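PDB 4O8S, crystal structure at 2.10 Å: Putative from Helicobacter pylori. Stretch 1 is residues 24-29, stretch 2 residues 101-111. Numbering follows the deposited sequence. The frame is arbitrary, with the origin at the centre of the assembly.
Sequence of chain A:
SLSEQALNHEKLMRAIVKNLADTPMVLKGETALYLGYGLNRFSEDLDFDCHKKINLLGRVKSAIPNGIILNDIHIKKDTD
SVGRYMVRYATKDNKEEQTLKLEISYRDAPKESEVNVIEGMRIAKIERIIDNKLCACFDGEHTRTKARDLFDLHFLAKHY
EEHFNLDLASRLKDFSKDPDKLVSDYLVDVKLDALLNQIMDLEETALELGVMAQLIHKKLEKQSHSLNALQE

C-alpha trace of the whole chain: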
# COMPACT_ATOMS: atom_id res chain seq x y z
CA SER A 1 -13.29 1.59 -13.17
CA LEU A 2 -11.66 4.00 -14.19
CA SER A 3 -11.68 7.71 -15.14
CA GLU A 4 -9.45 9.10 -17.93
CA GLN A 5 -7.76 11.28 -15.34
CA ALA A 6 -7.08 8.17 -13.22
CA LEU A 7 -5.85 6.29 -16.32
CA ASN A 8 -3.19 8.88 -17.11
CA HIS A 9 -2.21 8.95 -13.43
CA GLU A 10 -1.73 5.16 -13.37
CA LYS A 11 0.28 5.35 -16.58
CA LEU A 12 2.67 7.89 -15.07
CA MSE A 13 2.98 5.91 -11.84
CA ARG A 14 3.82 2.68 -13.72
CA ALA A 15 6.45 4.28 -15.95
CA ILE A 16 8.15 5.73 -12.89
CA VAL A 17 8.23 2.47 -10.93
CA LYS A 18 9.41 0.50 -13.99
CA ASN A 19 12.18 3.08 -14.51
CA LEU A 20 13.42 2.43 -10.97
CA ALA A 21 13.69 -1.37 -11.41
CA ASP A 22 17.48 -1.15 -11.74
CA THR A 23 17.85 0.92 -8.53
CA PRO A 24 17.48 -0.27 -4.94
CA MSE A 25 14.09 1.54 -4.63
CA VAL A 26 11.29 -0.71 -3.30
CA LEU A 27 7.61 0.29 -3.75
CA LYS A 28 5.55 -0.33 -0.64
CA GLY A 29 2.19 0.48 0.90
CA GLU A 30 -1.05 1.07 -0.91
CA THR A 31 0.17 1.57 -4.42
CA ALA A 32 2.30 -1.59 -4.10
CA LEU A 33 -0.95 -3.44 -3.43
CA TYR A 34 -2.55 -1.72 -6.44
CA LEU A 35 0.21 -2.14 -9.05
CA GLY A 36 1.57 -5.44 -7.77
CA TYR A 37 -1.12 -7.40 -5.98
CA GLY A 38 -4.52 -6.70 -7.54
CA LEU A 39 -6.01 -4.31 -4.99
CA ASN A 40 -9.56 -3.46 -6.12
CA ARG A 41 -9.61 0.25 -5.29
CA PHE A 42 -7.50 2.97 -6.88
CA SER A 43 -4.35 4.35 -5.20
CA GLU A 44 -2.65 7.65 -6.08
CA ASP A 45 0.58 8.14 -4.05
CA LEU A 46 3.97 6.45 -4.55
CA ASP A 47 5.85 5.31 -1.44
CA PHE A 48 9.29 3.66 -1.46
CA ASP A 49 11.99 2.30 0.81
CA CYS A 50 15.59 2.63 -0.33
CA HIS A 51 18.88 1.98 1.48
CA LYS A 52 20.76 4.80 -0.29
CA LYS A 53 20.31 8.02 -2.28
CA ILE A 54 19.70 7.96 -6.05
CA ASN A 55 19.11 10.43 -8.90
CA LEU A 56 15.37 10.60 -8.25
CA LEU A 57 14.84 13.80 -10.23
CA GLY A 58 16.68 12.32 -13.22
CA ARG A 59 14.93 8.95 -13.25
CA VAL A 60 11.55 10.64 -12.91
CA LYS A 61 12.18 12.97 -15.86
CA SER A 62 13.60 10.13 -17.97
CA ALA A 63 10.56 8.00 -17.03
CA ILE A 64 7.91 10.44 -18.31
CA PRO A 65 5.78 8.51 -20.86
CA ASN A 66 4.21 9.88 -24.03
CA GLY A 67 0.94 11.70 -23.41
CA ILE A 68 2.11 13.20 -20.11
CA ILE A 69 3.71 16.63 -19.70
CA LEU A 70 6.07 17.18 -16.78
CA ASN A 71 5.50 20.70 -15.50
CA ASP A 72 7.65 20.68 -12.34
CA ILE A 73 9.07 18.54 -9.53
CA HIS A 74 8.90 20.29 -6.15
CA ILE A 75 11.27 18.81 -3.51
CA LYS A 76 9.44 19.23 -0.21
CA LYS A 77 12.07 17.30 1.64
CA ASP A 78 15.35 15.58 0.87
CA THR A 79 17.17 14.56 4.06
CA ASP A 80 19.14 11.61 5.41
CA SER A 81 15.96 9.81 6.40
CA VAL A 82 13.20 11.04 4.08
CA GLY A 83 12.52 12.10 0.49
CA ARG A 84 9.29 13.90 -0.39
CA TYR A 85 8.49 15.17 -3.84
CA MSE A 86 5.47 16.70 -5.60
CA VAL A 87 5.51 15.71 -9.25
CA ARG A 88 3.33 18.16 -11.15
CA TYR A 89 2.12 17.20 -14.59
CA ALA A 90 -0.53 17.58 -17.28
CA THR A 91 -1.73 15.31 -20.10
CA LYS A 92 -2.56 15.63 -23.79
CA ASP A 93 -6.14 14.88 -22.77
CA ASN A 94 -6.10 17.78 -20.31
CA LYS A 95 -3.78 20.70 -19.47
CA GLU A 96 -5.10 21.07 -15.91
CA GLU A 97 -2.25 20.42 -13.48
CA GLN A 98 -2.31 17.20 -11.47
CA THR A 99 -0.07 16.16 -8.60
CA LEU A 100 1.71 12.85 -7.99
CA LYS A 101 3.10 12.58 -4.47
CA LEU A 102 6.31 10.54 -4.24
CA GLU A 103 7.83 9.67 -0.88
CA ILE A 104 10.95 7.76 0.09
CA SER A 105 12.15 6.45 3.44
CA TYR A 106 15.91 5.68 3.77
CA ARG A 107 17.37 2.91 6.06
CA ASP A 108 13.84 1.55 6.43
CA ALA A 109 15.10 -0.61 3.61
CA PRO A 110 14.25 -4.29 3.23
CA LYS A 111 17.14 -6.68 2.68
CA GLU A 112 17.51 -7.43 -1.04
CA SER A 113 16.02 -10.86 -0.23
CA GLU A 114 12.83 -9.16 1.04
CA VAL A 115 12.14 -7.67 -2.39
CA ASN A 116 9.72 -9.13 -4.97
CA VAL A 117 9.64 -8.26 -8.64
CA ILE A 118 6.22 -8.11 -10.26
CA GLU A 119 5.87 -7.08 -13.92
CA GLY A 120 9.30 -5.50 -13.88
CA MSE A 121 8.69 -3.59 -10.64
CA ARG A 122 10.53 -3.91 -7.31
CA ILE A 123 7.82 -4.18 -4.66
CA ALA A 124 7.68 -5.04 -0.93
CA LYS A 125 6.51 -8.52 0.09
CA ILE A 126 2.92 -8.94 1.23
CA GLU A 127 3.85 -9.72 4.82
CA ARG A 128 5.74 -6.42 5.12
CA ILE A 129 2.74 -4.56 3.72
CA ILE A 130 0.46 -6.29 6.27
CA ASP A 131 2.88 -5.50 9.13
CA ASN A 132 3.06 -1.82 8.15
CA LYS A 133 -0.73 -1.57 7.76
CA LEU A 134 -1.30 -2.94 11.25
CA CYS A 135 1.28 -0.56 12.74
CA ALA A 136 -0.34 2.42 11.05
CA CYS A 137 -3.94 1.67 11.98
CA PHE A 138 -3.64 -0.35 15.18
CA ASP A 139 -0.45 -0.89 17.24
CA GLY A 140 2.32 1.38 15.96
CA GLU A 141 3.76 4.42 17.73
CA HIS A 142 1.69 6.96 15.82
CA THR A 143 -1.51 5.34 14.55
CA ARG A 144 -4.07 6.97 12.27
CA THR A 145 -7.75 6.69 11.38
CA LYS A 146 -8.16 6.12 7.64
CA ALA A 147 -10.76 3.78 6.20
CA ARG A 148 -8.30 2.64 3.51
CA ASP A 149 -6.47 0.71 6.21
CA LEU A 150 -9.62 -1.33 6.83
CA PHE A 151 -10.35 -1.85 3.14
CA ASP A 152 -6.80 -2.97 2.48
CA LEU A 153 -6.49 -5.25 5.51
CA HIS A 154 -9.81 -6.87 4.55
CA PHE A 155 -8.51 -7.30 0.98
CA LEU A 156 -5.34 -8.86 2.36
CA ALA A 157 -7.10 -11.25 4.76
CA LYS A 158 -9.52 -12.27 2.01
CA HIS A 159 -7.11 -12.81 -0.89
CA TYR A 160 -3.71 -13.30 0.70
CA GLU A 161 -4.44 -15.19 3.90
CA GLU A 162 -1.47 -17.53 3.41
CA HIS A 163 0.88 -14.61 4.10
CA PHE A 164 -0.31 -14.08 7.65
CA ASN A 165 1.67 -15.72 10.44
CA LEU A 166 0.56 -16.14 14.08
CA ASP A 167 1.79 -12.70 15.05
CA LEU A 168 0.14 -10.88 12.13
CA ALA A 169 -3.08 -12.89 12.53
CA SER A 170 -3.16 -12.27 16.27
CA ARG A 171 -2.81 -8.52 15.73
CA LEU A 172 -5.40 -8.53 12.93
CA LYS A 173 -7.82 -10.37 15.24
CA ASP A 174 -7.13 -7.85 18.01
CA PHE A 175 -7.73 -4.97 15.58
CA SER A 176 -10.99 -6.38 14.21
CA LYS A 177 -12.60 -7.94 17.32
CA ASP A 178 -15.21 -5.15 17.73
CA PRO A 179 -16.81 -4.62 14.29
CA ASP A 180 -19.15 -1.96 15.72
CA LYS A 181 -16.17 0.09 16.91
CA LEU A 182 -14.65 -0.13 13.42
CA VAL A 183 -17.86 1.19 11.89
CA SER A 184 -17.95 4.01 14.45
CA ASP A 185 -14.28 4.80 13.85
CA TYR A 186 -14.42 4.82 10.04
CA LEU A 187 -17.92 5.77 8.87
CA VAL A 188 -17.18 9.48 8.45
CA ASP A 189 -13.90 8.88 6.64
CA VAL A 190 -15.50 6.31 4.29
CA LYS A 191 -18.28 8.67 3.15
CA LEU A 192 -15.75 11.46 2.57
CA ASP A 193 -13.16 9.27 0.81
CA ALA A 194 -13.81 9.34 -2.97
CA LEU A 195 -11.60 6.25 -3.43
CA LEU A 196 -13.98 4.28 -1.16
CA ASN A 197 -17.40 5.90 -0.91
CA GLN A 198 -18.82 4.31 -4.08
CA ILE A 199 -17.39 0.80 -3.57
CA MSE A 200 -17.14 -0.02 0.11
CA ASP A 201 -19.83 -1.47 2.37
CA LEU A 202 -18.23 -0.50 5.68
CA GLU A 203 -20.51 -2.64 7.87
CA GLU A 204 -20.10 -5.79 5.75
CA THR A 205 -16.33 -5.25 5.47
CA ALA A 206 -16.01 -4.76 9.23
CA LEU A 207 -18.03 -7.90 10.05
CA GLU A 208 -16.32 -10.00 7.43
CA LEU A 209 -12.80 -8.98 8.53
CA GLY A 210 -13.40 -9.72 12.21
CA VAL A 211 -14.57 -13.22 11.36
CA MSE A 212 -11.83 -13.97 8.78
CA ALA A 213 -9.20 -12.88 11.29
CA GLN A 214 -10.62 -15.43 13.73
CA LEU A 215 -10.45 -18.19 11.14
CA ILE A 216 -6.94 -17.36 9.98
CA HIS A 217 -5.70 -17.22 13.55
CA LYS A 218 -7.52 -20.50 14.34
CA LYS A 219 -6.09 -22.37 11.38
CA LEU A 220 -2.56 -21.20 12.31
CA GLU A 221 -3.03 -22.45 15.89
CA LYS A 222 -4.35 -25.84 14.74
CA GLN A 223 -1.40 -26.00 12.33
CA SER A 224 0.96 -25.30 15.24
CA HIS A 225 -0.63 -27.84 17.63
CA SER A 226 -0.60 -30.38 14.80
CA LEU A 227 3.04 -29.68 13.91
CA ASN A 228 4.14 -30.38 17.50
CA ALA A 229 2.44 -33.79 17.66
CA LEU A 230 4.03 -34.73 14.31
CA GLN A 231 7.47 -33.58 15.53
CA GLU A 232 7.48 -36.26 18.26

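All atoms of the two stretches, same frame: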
# COMPACT_ATOMS: atom_id res chain seq x y z
N PRO A 24 17.91 0.53 -6.10
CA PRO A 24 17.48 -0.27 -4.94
C PRO A 24 16.11 0.16 -4.38
O PRO A 24 15.73 -0.34 -3.32
CB PRO A 24 18.57 -0.01 -3.89
CG PRO A 24 19.69 0.73 -4.63
CD PRO A 24 18.99 1.47 -5.72
N MSE A 25 15.42 1.07 -5.06
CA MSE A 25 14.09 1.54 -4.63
C MSE A 25 13.07 0.39 -4.57
O MSE A 25 12.94 -0.37 -5.52
CB MSE A 25 13.58 2.59 -5.62
CG MSE A 25 14.43 3.83 -5.66
SE MSE A 25 13.80 5.14 -4.30
CE MSE A 25 12.39 6.01 -5.30
N VAL A 26 12.32 0.30 -3.47
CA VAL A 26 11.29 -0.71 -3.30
C VAL A 26 9.95 -0.04 -3.03
O VAL A 26 9.80 0.68 -2.01
CB VAL A 26 11.60 -1.62 -2.09
CG1 VAL A 26 10.55 -2.77 -1.99
CG2 VAL A 26 13.04 -2.15 -2.18
N LEU A 27 8.98 -0.24 -3.93
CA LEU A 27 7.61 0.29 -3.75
C LEU A 27 6.92 -0.46 -2.63
O LEU A 27 6.99 -1.69 -2.55
CB LEU A 27 6.81 0.12 -5.04
CG LEU A 27 5.42 0.76 -5.19
CD1 LEU A 27 5.53 2.29 -5.33
CD2 LEU A 27 4.68 0.16 -6.40
N LYS A 28 6.26 0.28 -1.74
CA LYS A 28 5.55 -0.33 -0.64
C LYS A 28 4.15 0.26 -0.52
O LYS A 28 3.69 0.97 -1.42
CB LYS A 28 6.31 -0.12 0.68
CG LYS A 28 6.53 1.36 1.00
CD LYS A 28 7.23 1.54 2.36
CE LYS A 28 7.48 3.04 2.62
NZ LYS A 28 8.15 3.26 3.93
N GLY A 29 3.49 -0.07 0.58
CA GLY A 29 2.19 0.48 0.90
C GLY A 29 1.09 0.25 -0.11
O GLY A 29 1.05 -0.79 -0.81
N LYS A 101 2.24 12.54 -5.64
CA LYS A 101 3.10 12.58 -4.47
C LYS A 101 4.03 11.37 -4.45
O LYS A 101 3.58 10.22 -4.60
CB LYS A 101 2.29 12.65 -3.17
CG LYS A 101 3.18 12.55 -1.91
CD LYS A 101 2.51 13.09 -0.64
CE LYS A 101 1.36 12.21 -0.15
NZ LYS A 101 0.84 12.69 1.17
N LEU A 102 5.33 11.62 -4.27
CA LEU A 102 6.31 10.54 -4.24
C LEU A 102 7.13 10.68 -2.97
O LEU A 102 7.77 11.70 -2.75
CB LEU A 102 7.22 10.60 -5.48
CG LEU A 102 8.06 9.39 -5.86
CD1 LEU A 102 8.50 9.53 -7.31
CD2 LEU A 102 9.29 9.24 -4.97
N GLU A 103 7.09 9.65 -2.13
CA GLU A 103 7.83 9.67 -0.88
C GLU A 103 8.81 8.52 -0.76
O GLU A 103 8.54 7.39 -1.21
CB GLU A 103 6.87 9.62 0.30
CG GLU A 103 6.07 10.89 0.51
CD GLU A 103 5.72 11.08 1.97
OE1 GLU A 103 6.53 10.64 2.84
OE2 GLU A 103 4.64 11.65 2.25
N ILE A 104 9.95 8.79 -0.14
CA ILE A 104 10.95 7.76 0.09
C ILE A 104 11.38 7.79 1.55
O ILE A 104 11.59 8.87 2.13
CB ILE A 104 12.20 7.98 -0.79
CG1 ILE A 104 11.79 8.42 -2.20
CG2 ILE A 104 13.07 6.73 -0.82
CD1 ILE A 104 12.98 8.76 -3.10
N SER A 105 11.52 6.60 2.13
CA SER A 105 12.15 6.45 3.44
C SER A 105 13.49 5.72 3.28
O SER A 105 13.54 4.67 2.63
CB SER A 105 11.23 5.68 4.39
OG SER A 105 11.97 5.26 5.54
N TYR A 106 14.57 6.29 3.83
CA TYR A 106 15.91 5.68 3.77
C TYR A 106 16.22 4.87 5.04
O TYR A 106 15.65 5.15 6.09
CB TYR A 106 16.98 6.76 3.48
CG TYR A 106 16.69 7.53 2.20
CD1 TYR A 106 17.00 6.99 0.96
CD2 TYR A 106 16.08 8.78 2.23
CE1 TYR A 106 16.71 7.65 -0.22
CE2 TYR A 106 15.80 9.47 1.04
CZ TYR A 106 16.11 8.88 -0.18
OH TYR A 106 15.85 9.53 -1.37
N ARG A 107 17.09 3.86 4.95
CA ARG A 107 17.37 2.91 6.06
C ARG A 107 16.14 2.31 6.77
O ARG A 107 16.20 1.85 7.92
CB ARG A 107 18.34 3.52 7.10
CG ARG A 107 19.18 2.49 7.89
CD ARG A 107 20.30 1.89 7.04
NE ARG A 107 20.00 0.54 6.57
CZ ARG A 107 20.82 -0.16 5.79
NH1 ARG A 107 21.97 0.36 5.40
NH2 ARG A 107 20.48 -1.39 5.39
N ASP A 108 15.01 2.33 6.07
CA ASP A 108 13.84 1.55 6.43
C ASP A 108 14.12 0.23 5.74
O ASP A 108 13.64 -0.84 6.13
CB ASP A 108 12.62 2.20 5.79
CG ASP A 108 11.36 2.07 6.64
OD1 ASP A 108 11.09 0.97 7.17
OD2 ASP A 108 10.63 3.08 6.75
N ALA A 109 14.98 0.33 4.72
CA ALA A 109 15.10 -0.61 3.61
C ALA A 109 15.05 -2.09 3.94
O ALA A 109 15.72 -2.56 4.86
CB ALA A 109 16.34 -0.30 2.79
N PRO A 110 14.25 -2.83 3.15
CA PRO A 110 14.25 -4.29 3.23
C PRO A 110 15.59 -4.82 2.75
O PRO A 110 16.25 -4.17 1.92
CB PRO A 110 13.14 -4.69 2.24
CG PRO A 110 13.06 -3.54 1.27
CD PRO A 110 13.36 -2.32 2.08
N LYS A 111 16.01 -5.97 3.26
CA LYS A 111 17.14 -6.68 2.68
C LYS A 111 16.77 -7.01 1.23
O LYS A 111 15.59 -7.15 0.90
CB LYS A 111 17.43 -7.97 3.47
CG LYS A 111 17.93 -7.72 4.89
CD LYS A 111 18.16 -9.03 5.65
CE LYS A 111 19.15 -9.95 4.94
NZ LYS A 111 19.60 -11.09 5.80

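Two stretches can pack against each other without sharing a single backbone hydrogen bond, and the pair here is a compact example. Val26 and Leu27 are extended, as is the run from Lys101 through Ser105, yet the backbones stay well apart: the CA atoms of Met25 and Ile104 lie 8.4 Å from each other, and those of Val26 and Ala109 7.9 Å. No hydrogen bond crosses between the stretches, and the gap is spanned by side chains alone. The area buried, 252 Å² summed over both sides, is correspondingly modest.

Stretch 2 opens with Lys101, which is out of reach. At Leu102 the CA-to-CB bond runs sideways, but the end of the side chain comes nearer, and its CD2 lies 4.5 Å from CE of Met25, a loose apolar approach. Glu103 takes no part; its CA-to-CB bond runs sideways, and its OE1 is hydrogen-bonded elsewhere in the structure. Ile104 then repeats the pattern of Leu102 more tightly: its CD1 is 3.6 Å from CE of Met25, a distance typical of van der Waals contact. Met25, a selenomethionine, also starts sideways, and its m, m, m rotamer brings the terminal methyl to both residues. A long, unbranched side chain thus reaches across a gap that the backbones leave open, and alternate strand residues receive it.

Polar chemistry follows at Ser105. Its CB lies 3.9 Å from NZ of Lys28, while its OG donates a hydrogen bond of 2.8 Å to OD2 of Asp108 within the same stretch. Tyr106 and Arg107 make no contact with stretch 1, but the chain bends here, Arg107 having positive phi, and Asp108 comes back toward Lys28. Its OD2 lies 3.8 Å from the Lys28 NZ, a long salt bridge. The same carboxylate oxygen therefore accepts from Ser105 and faces the ammonium group. Lys28 reaches it with chi1 in p and the rest of the chain fully extended; its NZ is also hydrogen-bonded elsewhere in the structure. Because Asp108 is exposed and poorly ordered, the long ion pair is best read as a favourable electrostatic approach rather than a rigid clamp.

Past Ala109, which makes no contact, Pro110 closes the set. Its CG lies 3.7 Å from CG2 of Val26, and both residues direct their CA-to-CB bonds toward the opposing stretch. The ring offers an apolar surface to a methyl of the beta-branched Val26. The general lesson is that separated backbones can be joined by apolar contacts together with a charged pair.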